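Local coordinates for protein polysialic acid O-acetyltransferase (Escherichia coli, PDB 3JQY) that transfers acetyl groups from acetyl-CoA to the O7 or O9 positions of capsular polysialic acid, working as a homotrimer that can pair into hexamers, at residues Ala136-Arg142 against Val172-Ile178; Lys124-Thr128 against Ala161-Ile166; Asn84-Ile88 against Ser104-Ile108; Asn53-Phe57 against Trp74-Ile78. All blocks are in the same frame, centred on the assembly; numbering follows the deposited sequence.

Contact 1: residues Ala136-Arg142 against Val172-Ile178; sequences ARDVILR and VGRNVSI
Two successive coils of the left-handed beta-helix meet here, each as a corner followed by a strand. Strands 139-142 and 176-178 run parallel, their axes 4.8 Å apart and crossing at -15°. Ile140 pairs with Ser177 and Leu141 with Ile178. Asp138 and Asn175 turn the two corners with left-handed backbone angles (57/49° and 61/55°). Hydrogen bonds join Ala136 N to Val172 O (2.9 Å), Asn175 N to Arg137 O (3.1 Å), Ile140 N to Val176 O (2.9 Å), Ile178 N to Ile140 O (2.8 Å) and Arg142 N to Ile178 O (2.8 Å). Val139 (t) points inward, and its CG2 lies 3.9 Å from CG1 of Val172 (t), which comes from the wall before the corner. Leu141 and Ile178 are both mt, and Leu141 CD2 lies 3.8 Å from Ile178 CB. On the outer face, Ile140 (mt) puts CB 3.6 Å from Ser177 OG, with Ser177 in m. Water 3 links Ser177 OG (2.8 Å) to Arg142 NE (2.7 Å). Arg174 extends in ttt; its NE reaches water 2 (2.7 Å), which donates to OD2 of Asp138 (2.8 Å; chi1 m). The Arg174 guanidinium makes a salt bridge to Glu119 of the third subunit. Tyr192 of the second subunit packs on Ile140, Arg142 and Ser177. Strand 119-121 flanks strand 139-142, while strands 126-129 and 164-166 face Leu141 across the helix interior.

Contact 2: residues Lys124-Thr128 against Ala161-Ile166; sequences KCNVT and AKDIII
Strands 126-128 and 164-166 lie side by side and parallel, with axes 4.8 Å apart and an angle of 11°. Val127 is in register with Ile164, and Thr128 with Ile165. The backbone is extended throughout both strands. Three main-chain hydrogen bonds join them: Ile164 N gives to Asn126 O (3.0 Å), Thr128 N to Ile164 O (3.0 Å) and Ile166 N to Thr128 O (2.8 Å). Before the strands pair, a side chain takes over as acceptor. Asp163 (chi1 m) turns its carboxylate so that OD1 receives Asn126 N at 2.8 Å. The other edge of strand 126-128 is satisfied by strand 105-108, through backbone bonds of Val127 to Lys105 and Ile107. Cys125 N is bound by Ser104 OG, and Lys124 NZ by Lys102 O. Lys162 bonds through its backbone to Ala143. CA-H...O contacts add to the pairing, as from Val127 CA to Ile164 O (3.3 Å). Among the side chains, Cys125 SG (chi1 p) is 3.9 Å from Ala161 CB, and Val127 CG2 (chi1 t) is 4.3 Å from Ile164 CB. Thr128 (m) and Ile165 (mm) meet on the outer face, Thr128 CB 3.8 Å from Ile165 CD1. The chain between the segments holds Asp145, which probably helps bind acetyl-CoA, as in related enzymes. This parallel pairing of one coil on the next builds one wall of the left-handed beta-helix of the hexapeptide-repeat transferases.

Contact 3: residues Asn84-Ile88 against Ser104-Ile108; sequences NYVRI and SKVII
The strands 85-88 and 105-108 are almost exactly parallel, 2° apart, with axes 4.7 Å from each other. Each residue faces its equivalent one coil on: Tyr85 with Lys105, Val86 with Val106, Arg87 with Ile107, Ile88 with Ile108. Main-chain hydrogen bonds run Tyr85 N to Ser104 O (3.0 Å), Val106 N to Tyr85 O (2.9 Å), Arg87 N to Val106 O (3.0 Å) and Ile108 N to Arg87 O (3.0 Å). On the inner face like sits over like. Val86 and Val106 are both t, and CG2 of Val86 comes 4.1 Å from Val106 CB. Ile88 and Ile108 are both mt, with Ile88 CG1 4.4 Å from Ile108 CD1. Such stacks of matching aliphatic side chains fill the interior of the left-handed beta-helix; here Ile98 and Ala100 of strand 97-101 and Phe79 and Leu75 of strand 71-80 close in from a neighbouring wall. The outer face is less even. Ile107 (mm) bends its CD1 back over the neighbouring strand, into the hollow between Tyr85 and Arg87. Ile107 CD1 meets the edge of the Tyr85 ring (chi1 t), 3.3 Å from Tyr85 CE2, and is 3.8 Å from Arg87 CB. Arg87, extended in ttt, leads away from segment 104-108 to a salt bridge with Glu67. Lys105 (chi1 m) lays its CG 4.1 Å from Tyr85 CB. At the start of the strands, Asn84 (chi1 m) reaches across, and its OD1 accepts Ser104 N at 2.7 Å.

Contact 4: residues Asn53-Phe57 against Trp74-Ile78; sequences NKVQF and WLTVI
Backbone pairing dominates this contact. Strands 53-57 and 75-78 are extended and parallel, 3° apart, with axes 4.7 Å from each other. Lys54 is in register with Thr76, Val55 with Val77 and Gln56 with Ile78. Three main-chain hydrogen bonds hold them: Lys54 N to Leu75 O (2.8 Å), Val77 N to Lys54 O (2.9 Å) and Gln56 N to Val77 O (2.9 Å). CA-H...O contacts support these, among them Val55 CA to Val77 O (3.3 Å). Side-chain contact is slighter. On the outer face Gln56 CB is 4.3 Å from Ile78 CG1 (Ile78 mt), and Lys54 CE is 4.1 Å from Thr76 OG1. The amide of Gln56 (chi1 t) goes to Asp34. Val55 (p) and Val77 (t) point to the interior, where Phe57 meets the ring of Phe79. Trp74, with left-handed backbone angles (52/43°), turns the corner before strand 75-78. Corner, then straight strand, stacked on the coil before it, is the repeating unit of a left-handed beta-helix.

In the fold
From the N terminus, contact 4 comes first and closes one coil, with 16 residues between its segments. Strand 71-80 leads on to strand 85-88, where contact 3 opens; it closes the next coil on another wall with 15 residues between. Contacts 3 and 4 touch inside the helix through Ile88 with Leu75 and Val86 with Val77. Contact 2 follows in series in the sheet of contact 3, strand 126-129 pairing with strand 105-108. Contacts 1 and 2 cross: 136-142 lies between the segments of contact 2, and 172-178 follows them. Both span the long excursion that carries Asp145. They touch across the interior, Leu141 against Val127 and Ile166.

Contact 1: residues Ala136-Arg142 against Val172-Ile178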
# COMPACT_ATOMS: atom_id res chain seq x y z
N ALA B 136 -8.44 -11.68 0.20
CA ALA B 136 -9.01 -10.36 0.42
C ALA B 136 -8.71 -9.42 -0.75
O ALA B 136 -8.13 -9.83 -1.76
CB ALA B 136 -8.49 -9.77 1.72
N ARG B 137 -9.09 -8.16 -0.59
CA ARG B 137 -8.88 -7.18 -1.65
C ARG B 137 -7.41 -6.82 -1.80
O ARG B 137 -6.63 -6.93 -0.85
CB ARG B 137 -9.70 -5.91 -1.38
CG ARG B 137 -11.20 -6.16 -1.42
CD ARG B 137 -11.99 -4.86 -1.47
NE ARG B 137 -13.40 -5.12 -1.75
CZ ARG B 137 -14.24 -4.22 -2.27
NH1 ARG B 137 -13.82 -3.01 -2.58
NH2 ARG B 137 -15.50 -4.55 -2.49
N ASP B 138 -7.05 -6.39 -3.01
CA ASP B 138 -5.70 -5.90 -3.30
C ASP B 138 -4.62 -6.92 -2.99
O ASP B 138 -3.63 -6.61 -2.33
CB ASP B 138 -5.44 -4.59 -2.56
CG ASP B 138 -6.38 -3.49 -2.99
OD1 ASP B 138 -6.74 -3.45 -4.18
OD2 ASP B 138 -6.76 -2.66 -2.13
N VAL B 139 -4.82 -8.15 -3.46
CA VAL B 139 -3.81 -9.18 -3.34
C VAL B 139 -3.12 -9.39 -4.69
O VAL B 139 -3.79 -9.63 -5.69
CB VAL B 139 -4.40 -10.51 -2.87
CG1 VAL B 139 -3.36 -11.62 -2.94
CG2 VAL B 139 -4.93 -10.36 -1.44
N ILE B 140 -1.79 -9.28 -4.69
CA ILE B 140 -0.99 -9.47 -5.89
C ILE B 140 -0.16 -10.74 -5.79
O ILE B 140 0.58 -10.93 -4.83
CB ILE B 140 -0.03 -8.27 -6.12
CG1 ILE B 140 -0.83 -6.97 -6.26
CG2 ILE B 140 0.83 -8.51 -7.35
CD1 ILE B 140 0.04 -5.72 -6.30
N LEU B 141 -0.31 -11.62 -6.77
CA LEU B 141 0.57 -12.79 -6.85
C LEU B 141 1.57 -12.56 -7.98
O LEU B 141 1.21 -12.65 -9.16
CB LEU B 141 -0.25 -14.07 -7.08
CG LEU B 141 -1.43 -14.29 -6.13
CD1 LEU B 141 -2.16 -15.61 -6.43
CD2 LEU B 141 -0.97 -14.26 -4.67
N ARG B 142 2.80 -12.22 -7.62
CA ARG B 142 3.79 -11.77 -8.60
C ARG B 142 4.88 -12.82 -8.82
O ARG B 142 5.90 -12.82 -8.13
CB ARG B 142 4.42 -10.44 -8.16
CG ARG B 142 5.22 -9.73 -9.25
CD ARG B 142 5.87 -8.43 -8.76
NE ARG B 142 4.88 -7.43 -8.33
CZ ARG B 142 4.16 -6.67 -9.16
NH1 ARG B 142 4.30 -6.80 -10.48
NH2 ARG B 142 3.29 -5.80 -8.67
N VAL B 172 -5.63 -15.16 2.67
CA VAL B 172 -4.67 -14.11 2.35
C VAL B 172 -5.33 -12.76 2.62
O VAL B 172 -6.37 -12.44 2.06
CB VAL B 172 -4.14 -14.19 0.90
CG1 VAL B 172 -3.11 -13.08 0.66
CG2 VAL B 172 -3.50 -15.55 0.63
N GLY B 173 -4.72 -12.00 3.51
CA GLY B 173 -5.24 -10.72 3.94
C GLY B 173 -5.15 -9.62 2.91
O GLY B 173 -4.52 -9.77 1.86
N ARG B 174 -5.77 -8.49 3.24
CA ARG B 174 -5.83 -7.34 2.36
C ARG B 174 -4.47 -6.68 2.14
O ARG B 174 -3.62 -6.65 3.03
CB ARG B 174 -6.82 -6.32 2.95
CG ARG B 174 -6.83 -4.97 2.29
CD ARG B 174 -7.86 -4.10 3.02
NE ARG B 174 -7.75 -2.69 2.67
CZ ARG B 174 -8.35 -1.70 3.33
NH1 ARG B 174 -9.09 -1.97 4.41
NH2 ARG B 174 -8.19 -0.45 2.93
N ASN B 175 -4.24 -6.19 0.94
CA ASN B 175 -3.06 -5.44 0.63
C ASN B 175 -1.78 -6.25 0.83
O ASN B 175 -0.91 -5.80 1.48
CB ASN B 175 -2.99 -4.15 1.43
CG ASN B 175 -1.94 -3.20 0.93
OD1 ASN B 175 -1.56 -3.25 -0.20
ND2 ASN B 175 -1.49 -2.33 1.80
N VAL B 176 -1.74 -7.39 0.17
CA VAL B 176 -0.64 -8.33 0.32
C VAL B 176 -0.05 -8.62 -1.05
O VAL B 176 -0.79 -8.74 -2.02
CB VAL B 176 -1.16 -9.68 0.85
CG1 VAL B 176 -0.14 -10.80 0.60
CG2 VAL B 176 -1.48 -9.58 2.34
N SER B 177 1.27 -8.73 -1.12
CA SER B 177 1.93 -9.29 -2.30
C SER B 177 2.58 -10.60 -1.91
O SER B 177 3.25 -10.70 -0.87
CB SER B 177 2.99 -8.35 -2.85
OG SER B 177 2.40 -7.30 -3.59
N ILE B 178 2.38 -11.60 -2.75
CA ILE B 178 3.12 -12.84 -2.63
C ILE B 178 4.09 -12.90 -3.81
O ILE B 178 3.67 -12.80 -4.97
CB ILE B 178 2.19 -14.05 -2.61
CG1 ILE B 178 1.27 -13.98 -1.39
CG2 ILE B 178 2.99 -15.35 -2.57
CD1 ILE B 178 0.38 -15.19 -1.22
O HOH W 1 -1.38 -5.01 -2.63
O HOH W 2 -6.08 -2.23 0.54
O HOH W 3 3.78 -6.73 -5.93

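Contact 2: residues Lys124-Thr128 against Ala161-Ile166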
# COMPACT_ATOMS: atom_id res chain seq x y z
N LYS B 124 6.10 -17.83 -18.14
CA LYS B 124 6.42 -19.25 -18.30
C LYS B 124 6.52 -19.92 -16.94
O LYS B 124 7.50 -20.60 -16.63
CB LYS B 124 7.72 -19.44 -19.09
CG LYS B 124 7.97 -20.89 -19.50
CD LYS B 124 9.09 -21.02 -20.53
CE LYS B 124 8.54 -21.18 -21.95
NZ LYS B 124 7.91 -19.94 -22.50
N CYS B 125 5.49 -19.72 -16.12
CA CYS B 125 5.46 -20.34 -14.81
C CYS B 125 4.02 -20.54 -14.35
O CYS B 125 3.08 -20.29 -15.10
CB CYS B 125 6.26 -19.52 -13.78
SG CYS B 125 5.58 -17.89 -13.43
N ASN B 126 3.84 -21.02 -13.12
CA ASN B 126 2.51 -21.42 -12.68
C ASN B 126 2.11 -20.67 -11.43
O ASN B 126 2.91 -20.49 -10.52
CB ASN B 126 2.48 -22.92 -12.41
CG ASN B 126 2.92 -23.73 -13.62
OD1 ASN B 126 3.63 -24.73 -13.49
ND2 ASN B 126 2.50 -23.29 -14.80
N VAL B 127 0.85 -20.24 -11.38
CA VAL B 127 0.30 -19.69 -10.16
C VAL B 127 -0.97 -20.48 -9.86
O VAL B 127 -1.84 -20.60 -10.71
CB VAL B 127 -0.01 -18.19 -10.29
CG1 VAL B 127 -0.76 -17.71 -9.06
CG2 VAL B 127 1.30 -17.40 -10.47
N THR B 128 -1.04 -21.03 -8.65
CA THR B 128 -2.14 -21.91 -8.28
C THR B 128 -2.73 -21.48 -6.95
O THR B 128 -1.99 -21.18 -6.00
CB THR B 128 -1.65 -23.36 -8.13
OG1 THR B 128 -1.24 -23.86 -9.41
CG2 THR B 128 -2.75 -24.24 -7.58
N ALA B 161 11.59 -16.33 -13.24
CA ALA B 161 10.27 -16.51 -12.65
C ALA B 161 10.18 -17.87 -11.96
O ALA B 161 10.81 -18.84 -12.41
CB ALA B 161 9.19 -16.39 -13.72
N LYS B 162 9.41 -17.93 -10.88
CA LYS B 162 9.22 -19.16 -10.11
C LYS B 162 7.77 -19.27 -9.64
O LYS B 162 7.14 -18.27 -9.29
CB LYS B 162 10.17 -19.19 -8.91
CG LYS B 162 11.65 -19.17 -9.30
CD LYS B 162 12.55 -19.48 -8.11
CE LYS B 162 14.01 -19.52 -8.53
NZ LYS B 162 14.22 -20.35 -9.76
N ASP B 163 7.25 -20.50 -9.63
CA ASP B 163 5.83 -20.75 -9.32
C ASP B 163 5.39 -20.22 -7.96
O ASP B 163 6.14 -20.24 -6.99
CB ASP B 163 5.53 -22.25 -9.34
CG ASP B 163 5.73 -22.89 -10.71
OD1 ASP B 163 5.98 -22.18 -11.70
OD2 ASP B 163 5.62 -24.13 -10.78
N ILE B 164 4.13 -19.79 -7.89
CA ILE B 164 3.50 -19.49 -6.61
C ILE B 164 2.40 -20.51 -6.38
O ILE B 164 1.58 -20.76 -7.26
CB ILE B 164 2.90 -18.06 -6.58
CG1 ILE B 164 4.03 -17.03 -6.63
CG2 ILE B 164 2.08 -17.87 -5.32
CD1 ILE B 164 3.59 -15.63 -6.99
N ILE B 165 2.38 -21.10 -5.19
CA ILE B 165 1.42 -22.16 -4.89
C ILE B 165 0.74 -21.87 -3.57
O ILE B 165 1.34 -22.00 -2.50
CB ILE B 165 2.10 -23.55 -4.83
CG1 ILE B 165 2.89 -23.82 -6.11
CG2 ILE B 165 1.07 -24.64 -4.60
CD1 ILE B 165 2.07 -23.75 -7.37
N ILE B 166 -0.52 -21.45 -3.64
CA ILE B 166 -1.32 -21.26 -2.44
C ILE B 166 -2.17 -22.51 -2.22
O ILE B 166 -3.01 -22.84 -3.05
CB ILE B 166 -2.20 -20.00 -2.56
CG1 ILE B 166 -1.34 -18.78 -2.88
CG2 ILE B 166 -3.02 -19.80 -1.28
CD1 ILE B 166 -2.12 -17.54 -3.19

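Contact 3: residues Asn84-Ile88 against Ser104-Ile108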
# COMPACT_ATOMS: atom_id res chain seq x y z
N ASN B 84 -0.67 -20.89 -23.06
CA ASN B 84 -1.11 -20.57 -21.69
C ASN B 84 -2.42 -21.27 -21.36
O ASN B 84 -3.18 -21.62 -22.26
CB ASN B 84 -1.31 -19.06 -21.53
CG ASN B 84 -0.04 -18.27 -21.78
OD1 ASN B 84 0.87 -18.26 -20.97
ND2 ASN B 84 0.00 -17.57 -22.91
N TYR B 85 -2.70 -21.42 -20.07
CA TYR B 85 -3.86 -22.17 -19.59
C TYR B 85 -4.35 -21.52 -18.31
O TYR B 85 -3.57 -21.33 -17.38
CB TYR B 85 -3.45 -23.62 -19.31
CG TYR B 85 -4.53 -24.53 -18.75
CD1 TYR B 85 -5.41 -25.20 -19.59
CD2 TYR B 85 -4.64 -24.75 -17.38
CE1 TYR B 85 -6.39 -26.05 -19.08
CE2 TYR B 85 -5.61 -25.59 -16.86
CZ TYR B 85 -6.48 -26.24 -17.72
OH TYR B 85 -7.43 -27.07 -17.19
N VAL B 86 -5.62 -21.15 -18.28
CA VAL B 86 -6.24 -20.60 -17.07
C VAL B 86 -7.53 -21.38 -16.81
O VAL B 86 -8.38 -21.49 -17.70
CB VAL B 86 -6.55 -19.10 -17.21
CG1 VAL B 86 -7.28 -18.57 -15.97
CG2 VAL B 86 -5.27 -18.29 -17.46
N ARG B 87 -7.67 -21.91 -15.60
CA ARG B 87 -8.87 -22.65 -15.25
C ARG B 87 -9.40 -22.15 -13.92
O ARG B 87 -8.69 -22.14 -12.91
CB ARG B 87 -8.61 -24.15 -15.15
CG ARG B 87 -9.85 -24.96 -14.76
CD ARG B 87 -9.52 -26.45 -14.63
NE ARG B 87 -10.70 -27.24 -14.24
CZ ARG B 87 -10.69 -28.55 -14.02
NH1 ARG B 87 -9.56 -29.24 -14.16
NH2 ARG B 87 -11.81 -29.18 -13.67
N ILE B 88 -10.67 -21.75 -13.93
CA ILE B 88 -11.32 -21.27 -12.72
C ILE B 88 -12.42 -22.25 -12.34
O ILE B 88 -13.40 -22.42 -13.07
CB ILE B 88 -11.88 -19.86 -12.93
CG1 ILE B 88 -10.75 -18.90 -13.34
CG2 ILE B 88 -12.58 -19.36 -11.67
CD1 ILE B 88 -11.19 -17.48 -13.57
N SER B 104 2.23 -19.97 -19.36
CA SER B 104 1.97 -20.08 -17.93
C SER B 104 0.63 -20.78 -17.68
O SER B 104 -0.24 -20.82 -18.55
CB SER B 104 1.94 -18.68 -17.30
OG SER B 104 3.22 -18.07 -17.38
N LYS B 105 0.49 -21.33 -16.48
CA LYS B 105 -0.77 -21.93 -16.03
C LYS B 105 -1.25 -21.22 -14.77
O LYS B 105 -0.49 -21.02 -13.83
CB LYS B 105 -0.57 -23.42 -15.72
CG LYS B 105 -0.14 -24.26 -16.90
CD LYS B 105 -0.15 -25.74 -16.51
CE LYS B 105 0.80 -26.56 -17.38
NZ LYS B 105 0.40 -26.54 -18.82
N VAL B 106 -2.51 -20.81 -14.77
CA VAL B 106 -3.08 -20.18 -13.58
C VAL B 106 -4.34 -20.96 -13.26
O VAL B 106 -5.21 -21.11 -14.11
CB VAL B 106 -3.42 -18.70 -13.82
CG1 VAL B 106 -4.09 -18.09 -12.59
CG2 VAL B 106 -2.14 -17.92 -14.17
N ILE B 107 -4.41 -21.49 -12.05
CA ILE B 107 -5.53 -22.32 -11.63
C ILE B 107 -6.10 -21.78 -10.32
O ILE B 107 -5.35 -21.49 -9.40
CB ILE B 107 -5.11 -23.79 -11.39
CG1 ILE B 107 -4.32 -24.34 -12.58
CG2 ILE B 107 -6.33 -24.66 -11.08
CD1 ILE B 107 -5.04 -24.23 -13.90
N ILE B 108 -7.42 -21.67 -10.26
CA ILE B 108 -8.09 -21.21 -9.06
C ILE B 108 -9.14 -22.25 -8.66
O ILE B 108 -10.02 -22.58 -9.44
CB ILE B 108 -8.75 -19.85 -9.31
CG1 ILE B 108 -7.67 -18.82 -9.69
CG2 ILE B 108 -9.55 -19.41 -8.09
CD1 ILE B 108 -8.21 -17.47 -10.09

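Contact 4: residues Asn53-Phe57 against Trp74-Ile78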
# COMPACT_ATOMS: atom_id res chain seq x y z
N ASN B 53 -16.82 -8.51 -17.70
CA ASN B 53 -15.62 -9.33 -17.81
C ASN B 53 -15.00 -9.27 -19.20
O ASN B 53 -15.69 -8.99 -20.18
CB ASN B 53 -15.93 -10.78 -17.44
CG ASN B 53 -16.61 -10.89 -16.10
OD1 ASN B 53 -17.75 -11.34 -15.99
ND2 ASN B 53 -15.91 -10.46 -15.06
N LYS B 54 -13.70 -9.54 -19.28
CA LYS B 54 -13.00 -9.48 -20.56
C LYS B 54 -11.95 -10.57 -20.69
O LYS B 54 -11.25 -10.90 -19.73
CB LYS B 54 -12.35 -8.10 -20.72
CG LYS B 54 -13.35 -6.95 -20.79
CD LYS B 54 -12.80 -5.68 -20.14
CE LYS B 54 -11.46 -5.26 -20.72
NZ LYS B 54 -11.52 -5.12 -22.21
N VAL B 55 -11.85 -11.14 -21.89
CA VAL B 55 -10.75 -12.04 -22.21
C VAL B 55 -10.06 -11.52 -23.47
O VAL B 55 -10.71 -11.14 -24.45
CB VAL B 55 -11.20 -13.50 -22.38
CG1 VAL B 55 -12.25 -13.61 -23.47
CG2 VAL B 55 -10.01 -14.40 -22.71
N GLN B 56 -8.73 -11.46 -23.40
CA GLN B 56 -7.91 -10.95 -24.49
C GLN B 56 -6.87 -12.00 -24.82
O GLN B 56 -6.04 -12.34 -23.99
CB GLN B 56 -7.23 -9.65 -24.06
CG GLN B 56 -6.26 -9.08 -25.08
CD GLN B 56 -6.97 -8.35 -26.20
OE1 GLN B 56 -7.80 -7.47 -25.96
NE2 GLN B 56 -6.64 -8.72 -27.44
N PHE B 57 -6.91 -12.52 -26.04
CA PHE B 57 -5.92 -13.48 -26.50
C PHE B 57 -4.91 -12.76 -27.39
O PHE B 57 -5.23 -12.40 -28.53
CB PHE B 57 -6.57 -14.60 -27.33
CG PHE B 57 -7.49 -15.51 -26.55
CD1 PHE B 57 -6.97 -16.49 -25.71
CD2 PHE B 57 -8.87 -15.42 -26.69
CE1 PHE B 57 -7.81 -17.35 -25.02
CE2 PHE B 57 -9.71 -16.28 -25.99
CZ PHE B 57 -9.18 -17.24 -25.16
N TRP B 74 -15.90 -7.79 -13.09
CA TRP B 74 -14.75 -6.99 -13.50
C TRP B 74 -13.48 -7.83 -13.55
O TRP B 74 -12.41 -7.40 -13.12
CB TRP B 74 -14.58 -5.76 -12.59
CG TRP B 74 -15.67 -4.79 -12.83
CD1 TRP B 74 -15.75 -3.87 -13.83
CD2 TRP B 74 -16.87 -4.64 -12.06
NE1 TRP B 74 -16.92 -3.15 -13.74
CE2 TRP B 74 -17.62 -3.61 -12.65
CE3 TRP B 74 -17.37 -5.28 -10.92
CZ2 TRP B 74 -18.85 -3.20 -12.15
CZ3 TRP B 74 -18.60 -4.87 -10.42
CH2 TRP B 74 -19.33 -3.84 -11.04
N LEU B 75 -13.62 -9.03 -14.09
CA LEU B 75 -12.46 -9.89 -14.32
C LEU B 75 -11.91 -9.64 -15.73
O LEU B 75 -12.68 -9.61 -16.70
CB LEU B 75 -12.87 -11.35 -14.18
CG LEU B 75 -11.81 -12.37 -14.60
CD1 LEU B 75 -10.66 -12.35 -13.61
CD2 LEU B 75 -12.42 -13.76 -14.69
N THR B 76 -10.60 -9.47 -15.84
CA THR B 76 -9.92 -9.38 -17.12
C THR B 76 -8.84 -10.45 -17.15
O THR B 76 -8.01 -10.52 -16.25
CB THR B 76 -9.24 -8.00 -17.33
OG1 THR B 76 -10.22 -6.96 -17.24
CG2 THR B 76 -8.57 -7.93 -18.71
N VAL B 77 -8.89 -11.31 -18.17
CA VAL B 77 -7.88 -12.34 -18.36
C VAL B 77 -7.15 -12.05 -19.66
O VAL B 77 -7.75 -12.01 -20.72
CB VAL B 77 -8.50 -13.75 -18.44
CG1 VAL B 77 -7.41 -14.79 -18.55
CG2 VAL B 77 -9.37 -14.02 -17.22
N ILE B 78 -5.84 -11.81 -19.55
CA ILE B 78 -5.04 -11.50 -20.73
C ILE B 78 -4.05 -12.62 -20.98
O ILE B 78 -3.32 -13.04 -20.08
CB ILE B 78 -4.28 -10.17 -20.56
CG1 ILE B 78 -5.26 -9.04 -20.31
CG2 ILE B 78 -3.42 -9.90 -21.80
CD1 ILE B 78 -4.60 -7.71 -20.00